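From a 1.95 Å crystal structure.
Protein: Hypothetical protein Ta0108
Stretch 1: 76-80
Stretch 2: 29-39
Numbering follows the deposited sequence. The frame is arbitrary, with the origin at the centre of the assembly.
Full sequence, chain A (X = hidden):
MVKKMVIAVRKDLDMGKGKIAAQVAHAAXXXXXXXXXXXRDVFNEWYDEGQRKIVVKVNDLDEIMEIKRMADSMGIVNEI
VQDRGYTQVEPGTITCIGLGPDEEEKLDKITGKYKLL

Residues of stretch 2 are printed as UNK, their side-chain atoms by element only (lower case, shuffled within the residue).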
# COMPACT_ATOMS: atom_id res chain seq x y z
N ILE A 76 6.49 9.92 1.89
CA ILE A 76 5.57 8.99 2.53
C ILE A 76 6.11 7.57 2.37
O ILE A 76 6.48 7.14 1.26
CB ILE A 76 4.16 9.12 1.92
CG1 ILE A 76 3.56 10.49 2.28
CG2 ILE A 76 3.24 7.99 2.44
CD1 ILE A 76 2.31 10.87 1.48
N VAL A 77 6.13 6.84 3.48
CA VAL A 77 6.50 5.42 3.46
C VAL A 77 5.61 4.67 2.49
O VAL A 77 4.38 4.82 2.50
CB VAL A 77 6.36 4.78 4.87
CG1 VAL A 77 6.51 3.25 4.79
CG2 VAL A 77 7.37 5.40 5.83
N ASN A 78 6.23 3.87 1.64
CA ASN A 78 5.50 3.07 0.67
C ASN A 78 6.23 1.80 0.29
O ASN A 78 7.47 1.76 0.35
CB ASN A 78 5.21 3.90 -0.59
CG ASN A 78 6.48 4.26 -1.36
OD1 ASN A 78 6.86 3.56 -2.30
ND2 ASN A 78 7.14 5.36 -0.95
N GLU A 79 5.48 0.77 -0.08
CA GLU A 79 6.08 -0.49 -0.48
C GLU A 79 5.31 -1.07 -1.64
O GLU A 79 4.11 -1.36 -1.52
CB GLU A 79 6.06 -1.48 0.69
CG GLU A 79 6.69 -2.82 0.36
CD GLU A 79 8.22 -2.79 0.30
OE1 GLU A 79 8.86 -1.75 0.65
OE2 GLU A 79 8.76 -3.84 -0.08
N ILE A 80 6.00 -1.24 -2.76
CA ILE A 80 5.50 -2.01 -3.87
C ILE A 80 5.61 -3.50 -3.53
O ILE A 80 6.66 -3.96 -3.09
CB ILE A 80 6.29 -1.67 -5.16
CG1 ILE A 80 5.79 -0.33 -5.71
CG2 ILE A 80 6.15 -2.78 -6.20
CD1 ILE A 80 6.64 0.24 -6.80
N UNK A 29 2.06 -5.13 6.26
CA UNK A 29 3.11 -5.60 7.14
C UNK A 29 4.42 -4.85 6.91
O UNK A 29 5.04 -4.35 7.85
c UNK A 29 3.32 -7.13 6.99
c UNK A 29 2.10 -7.87 7.59
c UNK A 29 4.61 -7.58 7.66
N UNK A 30 4.81 -4.73 5.65
CA UNK A 30 6.08 -4.08 5.36
C UNK A 30 6.01 -2.59 5.73
O UNK A 30 6.94 -2.07 6.36
c UNK A 30 7.83 -3.63 3.59
o UNK A 30 6.61 -5.65 3.60
c UNK A 30 6.46 -4.26 3.89
N UNK A 31 4.91 -1.91 5.38
CA UNK A 31 4.79 -0.49 5.69
C UNK A 31 4.78 -0.25 7.19
O UNK A 31 5.38 0.69 7.67
c UNK A 31 3.55 0.09 5.03
s UNK A 31 3.71 0.30 3.26
N UNK A 32 4.09 -1.12 7.92
CA UNK A 32 3.91 -0.94 9.35
C UNK A 32 5.24 -1.10 10.09
O UNK A 32 5.56 -0.30 10.94
c UNK A 32 2.86 -1.94 9.90
N UNK A 33 5.99 -2.14 9.74
CA UNK A 33 7.28 -2.41 10.36
C UNK A 33 8.30 -1.31 10.03
O UNK A 33 8.98 -0.84 10.92
c UNK A 33 7.79 -3.82 9.96
c UNK A 33 7.29 -6.31 10.42
c UNK A 33 6.94 -4.87 10.70
c UNK A 33 9.27 -3.98 10.31
N UNK A 34 8.39 -0.91 8.77
CA UNK A 34 9.26 0.21 8.40
C UNK A 34 8.87 1.49 9.17
O UNK A 34 9.73 2.21 9.70
n UNK A 34 10.76 -1.35 2.98
c UNK A 34 9.22 0.44 6.89
c UNK A 34 10.01 1.67 6.44
c UNK A 34 10.31 1.73 4.96
n UNK A 34 9.23 0.35 2.67
n UNK A 34 10.76 0.44 4.42
c UNK A 34 10.25 -0.18 3.36
N UNK A 35 7.57 1.75 9.27
CA UNK A 35 7.08 2.97 9.92
C UNK A 35 7.36 2.94 11.41
O UNK A 35 7.61 3.96 12.04
c UNK A 35 5.60 3.19 9.65
o UNK A 35 5.37 3.50 8.29
N UNK A 36 7.33 1.74 11.99
CA UNK A 36 7.69 1.55 13.40
C UNK A 36 9.15 1.94 13.65
O UNK A 36 9.48 2.47 14.71
c UNK A 36 7.23 -2.75 14.28
c UNK A 36 7.44 -0.15 15.29
s UNK A 36 7.02 -1.86 15.78
c UNK A 36 7.45 0.10 13.80
N UNK A 37 10.00 1.67 12.67
CA UNK A 37 11.42 2.00 12.75
C UNK A 37 11.70 3.51 12.56
O UNK A 37 12.35 4.13 13.41
c UNK A 37 12.21 1.17 11.72
c UNK A 37 13.18 -1.11 11.08
n UNK A 37 13.16 -3.32 9.85
c UNK A 37 12.23 -0.33 12.02
c UNK A 37 13.01 -2.63 11.18
N UNK A 38 11.22 4.08 11.47
CA UNK A 38 11.61 5.43 11.06
C UNK A 38 10.59 6.52 11.36
O UNK A 38 10.91 7.71 11.27
c UNK A 38 11.99 5.46 9.56
c UNK A 38 11.07 5.36 7.15
c UNK A 38 10.75 5.40 8.66
c UNK A 38 12.96 4.33 9.23
N UNK A 39 9.37 6.12 11.72
CA UNK A 39 8.26 7.05 11.93
C UNK A 39 7.42 6.60 13.13
O UNK A 39 6.19 6.47 13.05
o UNK A 39 6.98 9.40 11.16
n UNK A 39 5.70 8.46 9.57
c UNK A 39 6.67 8.43 10.48
c UNK A 39 7.40 7.10 10.65
O HOH W 1 9.19 3.67 2.21

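Position 29 opens the helical stretch with three side-chain carbons, one carrying the other two, and lies out of reach of stretch 1; a fork at the first carbon with nothing beyond it is Val 29. Position 30 forks the same way, but one arm is oxygen, and the carbon arm lies against the carboxylate of Glu 79: Thr 30. Its methyl CG2 is 3.4 Å from Glu 79 CD.

At position 31 a single carbon carries a sulfur that rests against Glu 79, which identifies Cys 31. CA-to-CB runs sideways, and at chi1 m Cys 31 SG comes 3.8 Å from Glu 79 N and 3.9 Å from Glu 79 CB. This is where the backbones come nearest, Cys 31 CA to Asn 78 CA being 6.2 Å, so a short side chain suffices to reach the strand.

Position 32, one carbon pointing away, is Ala 32. Position 33 has four carbons, forked at the first with one arm two carbons long, out of reach of stretch 1: Ile 33.

Position 34 has three carbons, a nitrogen, then a carbon bearing two more nitrogens, which meet the Glu 79 carboxylate; this is a guanidinium and therefore Arg 34. Arg 34 NH1 and NH2 both donate to Glu 79 OE1, at 2.9 Å and 3.0 Å, forming a salt bridge at the edge of the group. Water 1 accepts from Asn 78 N at 3.0 Å and, weakly, from Arg 34 NH1 at 3.4 Å, linking the side chain to the strand backbone.

Position 35, one carbon and one oxygen near Val 77, is Ser 35. Its OG donates to Cys 31 O at 2.9 Å and sits 3.7 Å from Val 77 CG1.

Position 36 is an unbranched chain of two carbons, sulfur and carbon, so Met 36; position 37 runs four carbons to a nitrogen, Lys 37. Neither reaches stretch 1. Position 38 repeats the four-carbon fork, the end of its longer arm against Val 77: Ile 38, whose CD1 meets Val 77 CG2 at 3.9 Å. Position 39, two carbons with the second carrying oxygen and nitrogen, makes no side-chain contact with stretch 1 and is Asn 39.

The contact follows helical spacing: Thr 30, Cys 31, Arg 34, Ser 35 and Ile 38 line one side. Val 77 and Glu 79 point toward that side, and Asn 78 between them points away, its ND2 bonding Ile 76 O at 2.9 Å. Val 77 packs against Cys 31, Ser 35, Ile 38 and the Arg 34 aliphatic chain, while Glu 79 fixes the guanidinium. One arginine thus serves both packing and charge.

Stretch 2, residues 29-39: VTCAIRSMKIN
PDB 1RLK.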